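PDB 5Z5C: cysteine synthase from Fusobacterium nucleatum subsp. nucleatum, which probably acts as a pyridoxal 5'-phosphate-dependent cysteine (hydroxyl) lyase that releases hydrogen sulfide from L-cysteine, and may also have cysteine synthase activity. Local coordinates for residues N44-I49 with T81-S86; S217-T222 with G233-F238. All blocks are in the same frame, centred on the assembly; numbering follows the deposited sequence.

Contact 1 of 2, residues N44-I49 with T81-S86; sequences NLTGSI and TGIAFS
Thr46 meets Ile83 and Ala84 where a type I beta turn, Asn44 to Gly47, lies against helix 80-91 of this PLP enzyme, whose family has the fold-type II architecture. The tight part is small. Thr46 CB sits 3.6 Å from Ile83 CG2, and the two side chains cross at a slant. Ile83 CG2 is anti to its backbone N (its CG1 has chi1 -66°), which turns this methyl toward the threonine. It also lies 3.6 Å from Thr46 OG1. Thr46 OG1 also passes within 4.0 Å of Ala84 CA, so the turn rests partly on helix backbone. The hydroxyl makes its hydrogen bond to Asp51 OD1 of helix 50-57. With chi1 65°, OG1 lies between the backbone N and the carbonyl carbon, while CG2 stays beside N. The bond to Asp51 satisfies this buried hydroxyl, while Thr46 CB and CG2 pack against Ile83 CG2.

The looser side is at Leu45. Its side chain is partly exposed and packs on Tyr43 of the second subunit; the nearest approach to 81-86 is Leu45 CD2 to Ala84 O, 5.6 Å. Past the turn, Ser48 OG caps Lys50 N at the start of helix 50-57. The turn itself is closed by Gly47 N to Asn44 O at 3.1 Å. Inside helix 80-91, Gly82 O accepts both Ser86 N and Ser86 OG, from opposite faces of its plane, the OG at 2.6 Å.

Contact 2 of 2, residues S217-T222 with G233-F238; sequences SPTLST and GISDEF. With PLP (pyridoxal-5'-phosphate), chain G.
Thr219 lays its side chain over the CB of Ser235. Its OG1 is only 3.0 Å from Ser235 CB, a tight approach, and its CG2 stands 3.8 Å from the same carbon. With chi1 57°, Thr219 OG1 lies between the backbone N and the carbonyl carbon, and CG2 beside the N; OG1 and CG2 both face Ser235 CB. The serine hydroxyl stays clear of hydrogen-bonding range here: Ser235 OG is 3.7 Å from Ser217 O.

The polar link is a water. It is hydrogen-bonded to Ser217 OG at 2.9 Å and donates to Ser235 O, though that second bond is unusually short and its length is doubtful. Both ends have further partners: Ser217 OG is bonded by Val226 N and Ala227 N, and Ser235 O by His229 NE2. Thr219 follows an inverse gamma turn centred on Pro218, in which Thr219 N donates to Ser217 O. One turn on, Thr222 N and Thr222 OG1 grip Pro218 O from opposite faces of its plane.

Just before Ser235, Gly233 and Ile234 line the cofactor pocket. Gly233 O is 3.4 Å from PLP C5 and Ile234 CG2 is 3.6 Å from PLP C6, on the same side of the pyridine ring. Ser235 is also tied by backbone bonding to Val187, next to the PLP-binding Gly188. The loop beside the cofactor therefore meets 217-222 through close side-chain packing and one water, while the direct bonds of Ser217 OG and Ser235 O go to Val226, Ala227 and His229 of the connecting chain.

In the fold
Both contacts are buried, and their centres lie 22 Å apart on opposite sides of the chain's centre. Their nearest atoms are about 8 Å apart, so they do not touch. They share no helix or strand. Contact 1 joins the turn before helix 50-57 to helix 80-91, and it sits close to the second subunit. Contact 2 joins the short helix after strand 210-214 to a later loop, and no other chain touches it. Contact 1 is methyl packing with its hydroxyl bonded to Asp51. Contact 2 adds a bridging water. Contact 2 touches PLP directly through Gly233 and Ile234, whereas the side chain of Ile83 in contact 1 is about 8 Å from PLP, near the binding residue Asn80.

Contact 1 of 2, residues N44-I49 with T81-S86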
ATOM      1  N   ASN B  44      -3.527   2.483  -3.703  1.00 27.37           N
ATOM      2  CA  ASN B  44      -4.657   1.795  -4.265  1.00 27.79           C
ATOM      3  C   ASN B  44      -5.032   0.705  -3.306  1.00 28.33           C
ATOM      4  O   ASN B  44      -4.222   0.328  -2.474  1.00 27.99           O
ATOM      5  CB  ASN B  44      -4.295   1.193  -5.634  1.00 27.73           C
ATOM      6  CG  ASN B  44      -4.581   2.147  -6.771  1.00 27.91           C
ATOM      7  OD1 ASN B  44      -5.745   2.526  -6.965  1.00 28.24           O
ATOM      8  ND2 ASN B  44      -3.545   2.527  -7.544  1.00 27.39           N
ATOM      9  N   LEU B  45      -6.232   0.150  -3.453  1.00 29.70           N
ATOM     10  CA  LEU B  45      -6.756  -0.872  -2.527  1.00 30.70           C
ATOM     11  C   LEU B  45      -5.790  -1.961  -2.129  1.00 30.73           C
ATOM     12  O   LEU B  45      -5.666  -2.231  -0.980  1.00 31.09           O
ATOM     13  CB  LEU B  45      -8.029  -1.547  -3.107  1.00 31.89           C
ATOM     14  CG  LEU B  45      -8.726  -2.581  -2.239  1.00 32.70           C
ATOM     15  CD1 LEU B  45      -9.277  -1.945  -0.966  1.00 32.77           C
ATOM     16  CD2 LEU B  45      -9.844  -3.252  -3.022  1.00 33.99           C
ATOM     17  N   THR B  46      -5.178  -2.649  -3.088  1.00 31.15           N
ATOM     18  CA  THR B  46      -4.280  -3.775  -2.800  1.00 31.11           C
ATOM     19  C   THR B  46      -2.834  -3.404  -3.148  1.00 30.79           C
ATOM     20  O   THR B  46      -1.980  -4.269  -3.228  1.00 31.29           O
ATOM     21  CB  THR B  46      -4.670  -5.066  -3.541  1.00 32.26           C
ATOM     22  OG1 THR B  46      -4.537  -4.926  -4.968  1.00 32.09           O
ATOM     23  CG2 THR B  46      -6.116  -5.546  -3.154  1.00 32.58           C
ATOM     24  N   GLY B  47      -2.579  -2.126  -3.391  1.00 30.07           N
ATOM     25  CA  GLY B  47      -1.204  -1.636  -3.619  1.00 30.09           C
ATOM     26  C   GLY B  47      -0.749  -1.570  -5.073  1.00 30.14           C
ATOM     27  O   GLY B  47       0.435  -1.363  -5.280  1.00 29.92           O
ATOM     28  N   SER B  48      -1.649  -1.761  -6.062  1.00 30.32           N
ATOM     29  CA  SER B  48      -1.215  -1.735  -7.469  1.00 30.50           C
ATOM     30  C   SER B  48      -2.150  -1.021  -8.423  1.00 30.80           C
ATOM     31  O   SER B  48      -3.351  -0.942  -8.202  1.00 30.37           O
ATOM     32  CB  SER B  48      -0.950  -3.159  -8.030  1.00 31.00           C
ATOM     33  OG  SER B  48      -2.083  -3.764  -8.638  1.00 31.49           O
ATOM     34  N   ILE B  49      -1.584  -0.614  -9.563  1.00 30.80           N
ATOM     35  CA  ILE B  49      -2.388  -0.136 -10.690  1.00 31.42           C
ATOM     36  C   ILE B  49      -3.514  -1.104 -11.118  1.00 31.96           C
ATOM     37  O   ILE B  49      -4.553  -0.659 -11.614  1.00 32.60           O
ATOM     38  CB  ILE B  49      -1.467   0.218 -11.898  1.00 31.70           C
ATOM     39  CG1 ILE B  49      -2.170   1.135 -12.932  1.00 32.22           C
ATOM     40  CG2 ILE B  49      -0.938  -1.031 -12.561  1.00 31.99           C
ATOM     41  CD1 ILE B  49      -1.233   1.582 -14.059  1.00 32.21           C
ATOM     42  N   THR B  81      -2.834  -8.871 -10.745  1.00 38.27           N
ATOM     43  CA  THR B  81      -4.204  -9.087 -11.255  1.00 39.04           C
ATOM     44  C   THR B  81      -5.027 -10.055 -10.392  1.00 38.92           C
ATOM     45  O   THR B  81      -6.179  -9.778 -10.090  1.00 38.35           O
ATOM     46  CB  THR B  81      -4.153  -9.585 -12.714  1.00 40.23           C
ATOM     47  OG1 THR B  81      -3.494  -8.597 -13.501  1.00 40.24           O
ATOM     48  CG2 THR B  81      -5.536  -9.812 -13.259  1.00 41.69           C
ATOM     49  N   GLY B  82      -4.417 -11.164  -9.985  1.00 38.73           N
ATOM     50  CA  GLY B  82      -5.071 -12.086  -9.102  1.00 40.19           C
ATOM     51  C   GLY B  82      -5.398 -11.401  -7.789  1.00 39.37           C
ATOM     52  O   GLY B  82      -6.504 -11.553  -7.270  1.00 39.41           O
ATOM     53  N   ILE B  83      -4.433 -10.614  -7.287  1.00 37.82           N
ATOM     54  CA  ILE B  83      -4.607  -9.926  -6.010  1.00 36.95           C
ATOM     55  C   ILE B  83      -5.806  -8.966  -6.116  1.00 36.00           C
ATOM     56  O   ILE B  83      -6.693  -9.010  -5.291  1.00 36.31           O
ATOM     57  CB  ILE B  83      -3.311  -9.194  -5.559  1.00 36.61           C
ATOM     58  CG1 ILE B  83      -2.189 -10.195  -5.238  1.00 37.29           C
ATOM     59  CG2 ILE B  83      -3.565  -8.366  -4.316  1.00 36.11           C
ATOM     60  CD1 ILE B  83      -0.792  -9.578  -5.087  1.00 36.60           C
ATOM     61  N   ALA B  84      -5.849  -8.174  -7.173  1.00 35.35           N
ATOM     62  CA  ALA B  84      -6.869  -7.148  -7.372  1.00 35.23           C
ATOM     63  C   ALA B  84      -8.307  -7.678  -7.586  1.00 36.20           C
ATOM     64  O   ALA B  84      -9.271  -7.156  -7.008  1.00 35.28           O
ATOM     65  CB  ALA B  84      -6.458  -6.265  -8.537  1.00 34.55           C
ATOM     66  N   PHE B  85      -8.440  -8.701  -8.451  1.00 37.68           N
ATOM     67  CA  PHE B  85      -9.725  -9.347  -8.642  1.00 39.34           C
ATOM     68  C   PHE B  85     -10.109 -10.127  -7.395  1.00 39.63           C
ATOM     69  O   PHE B  85     -11.288 -10.174  -7.071  1.00 40.76           O
ATOM     70  CB  PHE B  85      -9.761 -10.289  -9.890  1.00 40.44           C
ATOM     71  CG  PHE B  85      -9.965  -9.553 -11.193  1.00 40.89           C
ATOM     72  CD1 PHE B  85     -11.215  -9.092 -11.551  1.00 41.36           C
ATOM     73  CD2 PHE B  85      -8.880  -9.238 -12.013  1.00 41.71           C
ATOM     74  CE1 PHE B  85     -11.407  -8.396 -12.738  1.00 41.78           C
ATOM     75  CE2 PHE B  85      -9.067  -8.555 -13.215  1.00 41.86           C
ATOM     76  CZ  PHE B  85     -10.334  -8.137 -13.577  1.00 41.72           C
ATOM     77  N   SER B  86      -9.153 -10.774  -6.715  1.00 39.13           N
ATOM     78  CA  SER B  86      -9.500 -11.481  -5.477  1.00 39.28           C
ATOM     79  C   SER B  86     -10.174 -10.523  -4.470  1.00 38.95           C
ATOM     80  O   SER B  86     -11.287 -10.791  -3.971  1.00 38.54           O
ATOM     81  CB  SER B  86      -8.300 -12.162  -4.854  1.00 39.15           C
ATOM     82  OG  SER B  86      -7.781 -13.154  -5.721  1.00 39.86           O
TER

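Contact 2 of 2, residues S217-T222 with G233-F238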
ATOM      1  N   SER B 217      14.185 -10.767 -22.327  1.00 45.86           N
ATOM      2  CA  SER B 217      13.089 -11.511 -22.954  1.00 46.56           C
ATOM      3  C   SER B 217      12.207 -10.567 -23.752  1.00 46.48           C
ATOM      4  O   SER B 217      11.160 -10.113 -23.274  1.00 44.94           O
ATOM      5  CB  SER B 217      12.252 -12.270 -21.952  1.00 47.51           C
ATOM      6  OG  SER B 217      11.346 -13.110 -22.649  1.00 48.96           O
ATOM      7  N   PRO B 218      12.651 -10.244 -24.973  1.00 46.16           N
ATOM      8  CA  PRO B 218      11.995  -9.197 -25.737  1.00 45.63           C
ATOM      9  C   PRO B 218      10.787  -9.706 -26.491  1.00 46.08           C
ATOM     10  O   PRO B 218      10.845  -9.911 -27.703  1.00 45.88           O
ATOM     11  CB  PRO B 218      13.109  -8.689 -26.655  1.00 46.07           C
ATOM     12  CG  PRO B 218      13.967  -9.890 -26.876  1.00 47.21           C
ATOM     13  CD  PRO B 218      13.895 -10.713 -25.620  1.00 47.05           C
ATOM     14  N   THR B 219       9.688  -9.891 -25.756  1.00 45.31           N
ATOM     15  CA  THR B 219       8.452 -10.440 -26.291  1.00 45.86           C
ATOM     16  C   THR B 219       7.766  -9.486 -27.234  1.00 45.78           C
ATOM     17  O   THR B 219       7.067  -9.932 -28.128  1.00 44.94           O
ATOM     18  CB  THR B 219       7.424 -10.784 -25.188  1.00 46.40           C
ATOM     19  OG1 THR B 219       7.145  -9.594 -24.417  1.00 47.02           O
ATOM     20  CG2 THR B 219       7.954 -11.848 -24.299  1.00 46.47           C
ATOM     21  N   LEU B 220       7.968  -8.179 -27.050  1.00 45.07           N
ATOM     22  CA  LEU B 220       7.408  -7.203 -27.999  1.00 45.62           C
ATOM     23  C   LEU B 220       8.190  -7.135 -29.349  1.00 46.59           C
ATOM     24  O   LEU B 220       7.583  -7.087 -30.427  1.00 46.08           O
ATOM     25  CB  LEU B 220       7.295  -5.797 -27.372  1.00 44.44           C
ATOM     26  CG  LEU B 220       6.658  -5.682 -25.978  1.00 44.14           C
ATOM     27  CD1 LEU B 220       6.549  -4.228 -25.557  1.00 44.02           C
ATOM     28  CD2 LEU B 220       5.307  -6.318 -25.946  1.00 44.89           C
ATOM     29  N   SER B 221       9.517  -7.121 -29.288  1.00 46.99           N
ATOM     30  CA  SER B 221      10.337  -6.961 -30.504  1.00 47.73           C
ATOM     31  C   SER B 221      10.485  -8.258 -31.316  1.00 48.55           C
ATOM     32  O   SER B 221      10.653  -8.176 -32.535  1.00 48.75           O
ATOM     33  CB  SER B 221      11.701  -6.332 -30.176  1.00 47.63           C
ATOM     34  OG  SER B 221      12.414  -7.153 -29.271  1.00 48.19           O
ATOM     35  N   THR B 222      10.406  -9.422 -30.670  1.00 48.74           N
ATOM     36  CA  THR B 222      10.433 -10.745 -31.364  1.00 50.27           C
ATOM     37  C   THR B 222       9.084 -11.498 -31.460  1.00 50.96           C
ATOM     38  O   THR B 222       8.961 -12.460 -32.226  1.00 52.20           O
ATOM     39  CB  THR B 222      11.355 -11.787 -30.668  1.00 50.76           C
ATOM     40  OG1 THR B 222      10.772 -12.209 -29.431  1.00 50.78           O
ATOM     41  CG2 THR B 222      12.740 -11.282 -30.436  1.00 51.17           C
ATOM     42  N   GLY B 233       5.725  -8.813 -13.447  1.00 39.90           N
ATOM     43  CA  GLY B 233       4.555  -8.137 -13.968  1.00 40.12           C
ATOM     44  C   GLY B 233       4.594  -7.833 -15.455  1.00 40.11           C
ATOM     45  O   GLY B 233       3.535  -7.574 -16.018  1.00 39.92           O
ATOM     46  N   ILE B 234       5.777  -7.787 -16.090  1.00 40.43           N
ATOM     47  CA  ILE B 234       5.839  -7.554 -17.549  1.00 41.49           C
ATOM     48  C   ILE B 234       6.397  -8.760 -18.323  1.00 44.01           C
ATOM     49  O   ILE B 234       7.151  -9.575 -17.780  1.00 42.35           O
ATOM     50  CB  ILE B 234       6.589  -6.263 -17.946  1.00 41.01           C
ATOM     51  CG1 ILE B 234       8.093  -6.335 -17.613  1.00 40.74           C
ATOM     52  CG2 ILE B 234       5.921  -5.040 -17.308  1.00 40.29           C
ATOM     53  CD1 ILE B 234       8.913  -5.285 -18.334  1.00 40.43           C
ATOM     54  N   SER B 235       6.010  -8.822 -19.602  1.00 47.67           N
ATOM     55  CA  SER B 235       6.358  -9.906 -20.537  1.00 52.36           C
ATOM     56  C   SER B 235       6.610 -11.296 -19.893  1.00 54.98           C
ATOM     57  O   SER B 235       7.734 -11.739 -19.697  1.00 51.70           O
ATOM     58  CB  SER B 235       7.529  -9.458 -21.413  1.00 54.14           C
ATOM     59  OG  SER B 235       8.698  -9.289 -20.631  1.00 55.95           O
ATOM     60  N   ASP B 236       5.531 -11.952 -19.530  1.00 61.38           N
ATOM     61  CA  ASP B 236       5.632 -13.270 -18.930  1.00 70.22           C
ATOM     62  C   ASP B 236       5.184 -14.414 -19.864  1.00 74.27           C
ATOM     63  O   ASP B 236       5.198 -15.571 -19.425  1.00 74.78           O
ATOM     64  CB  ASP B 236       4.847 -13.298 -17.617  1.00 73.55           C
ATOM     65  CG  ASP B 236       3.342 -13.262 -17.822  1.00 78.03           C
ATOM     66  OD1 ASP B 236       2.894 -13.092 -18.997  1.00 79.65           O
ATOM     67  OD2 ASP B 236       2.602 -13.394 -16.813  1.00 79.83           O
ATOM     68  N   GLU B 237       4.793 -14.122 -21.120  1.00 77.92           N
ATOM     69  CA  GLU B 237       4.098 -15.141 -21.925  1.00 82.75           C
ATOM     70  C   GLU B 237       4.133 -15.054 -23.466  1.00 83.70           C
ATOM     71  O   GLU B 237       4.493 -16.030 -24.116  1.00 86.34           O
ATOM     72  CB  GLU B 237       2.633 -15.259 -21.452  1.00 86.45           C
ATOM     73  CG  GLU B 237       2.092 -16.685 -21.485  1.00 90.99           C
ATOM     74  CD  GLU B 237       2.698 -17.569 -20.407  1.00 93.62           C
ATOM     75  OE1 GLU B 237       2.700 -17.155 -19.228  1.00 97.98           O
ATOM     76  OE2 GLU B 237       3.172 -18.677 -20.738  1.00 96.10           O
ATOM     77  N   PHE B 238       3.714 -13.932 -24.038  1.00 83.35           N
ATOM     78  CA  PHE B 238       3.506 -13.781 -25.503  1.00 83.91           C
ATOM     79  C   PHE B 238       3.021 -12.353 -25.705  1.00 77.77           C
ATOM     80  O   PHE B 238       2.405 -11.831 -24.797  1.00 75.54           O
ATOM     81  CB  PHE B 238       2.495 -14.836 -26.082  1.00 91.24           C
ATOM     82  CG  PHE B 238       1.011 -14.607 -25.736  1.00 96.68           C
ATOM     83  CD1 PHE B 238       0.610 -14.141 -24.461  1.00 98.01           C
ATOM     84  CD2 PHE B 238       0.006 -14.914 -26.674  1.00 99.57           C
ATOM     85  CE1 PHE B 238      -0.737 -13.938 -24.163  1.00 99.05           C
ATOM     86  CE2 PHE B 238      -1.345 -14.719 -26.368  1.00101.16           C
ATOM     87  CZ  PHE B 238      -1.714 -14.231 -25.113  1.00100.95           C
TER
HETATM   88  N1  PLP G 401       4.169  -3.910 -13.428  1.00 34.81           N
HETATM   89  C2  PLP G 401       3.518  -4.624 -12.483  1.00 34.42           C
HETATM   90  C2A PLP G 401       4.026  -4.728 -11.072  1.00 33.95           C
HETATM   91  C3  PLP G 401       2.270  -5.320 -12.842  1.00 34.88           C
HETATM   92  O3  PLP G 401       1.594  -6.049 -11.931  1.00 34.90           O
HETATM   93  C4  PLP G 401       1.777  -5.226 -14.231  1.00 35.71           C
HETATM   94  C4A PLP G 401       0.533  -5.919 -14.630  1.00 35.93           C
HETATM   95  C5  PLP G 401       2.572  -4.415 -15.173  1.00 35.31           C
HETATM   96  C6  PLP G 401       3.737  -3.804 -14.709  1.00 35.08           C
HETATM   97  C5A PLP G 401       2.110  -4.286 -16.610  1.00 36.43           C
HETATM   98  O4P PLP G 401       0.850  -3.610 -16.742  1.00 36.57           O
HETATM   99  P   PLP G 401      -0.229  -4.003 -17.876  1.00 35.96           P
HETATM  100  O1P PLP G 401      -0.727  -5.365 -17.484  1.00 36.20           O
HETATM  101  O2P PLP G 401      -1.244  -2.889 -17.824  1.00 35.61           O
HETATM  102  O3P PLP G 401       0.585  -3.963 -19.154  1.00 36.40           O
HETATM  103  O   HOH W   1       8.604 -13.129 -21.645  1.00 42.41           O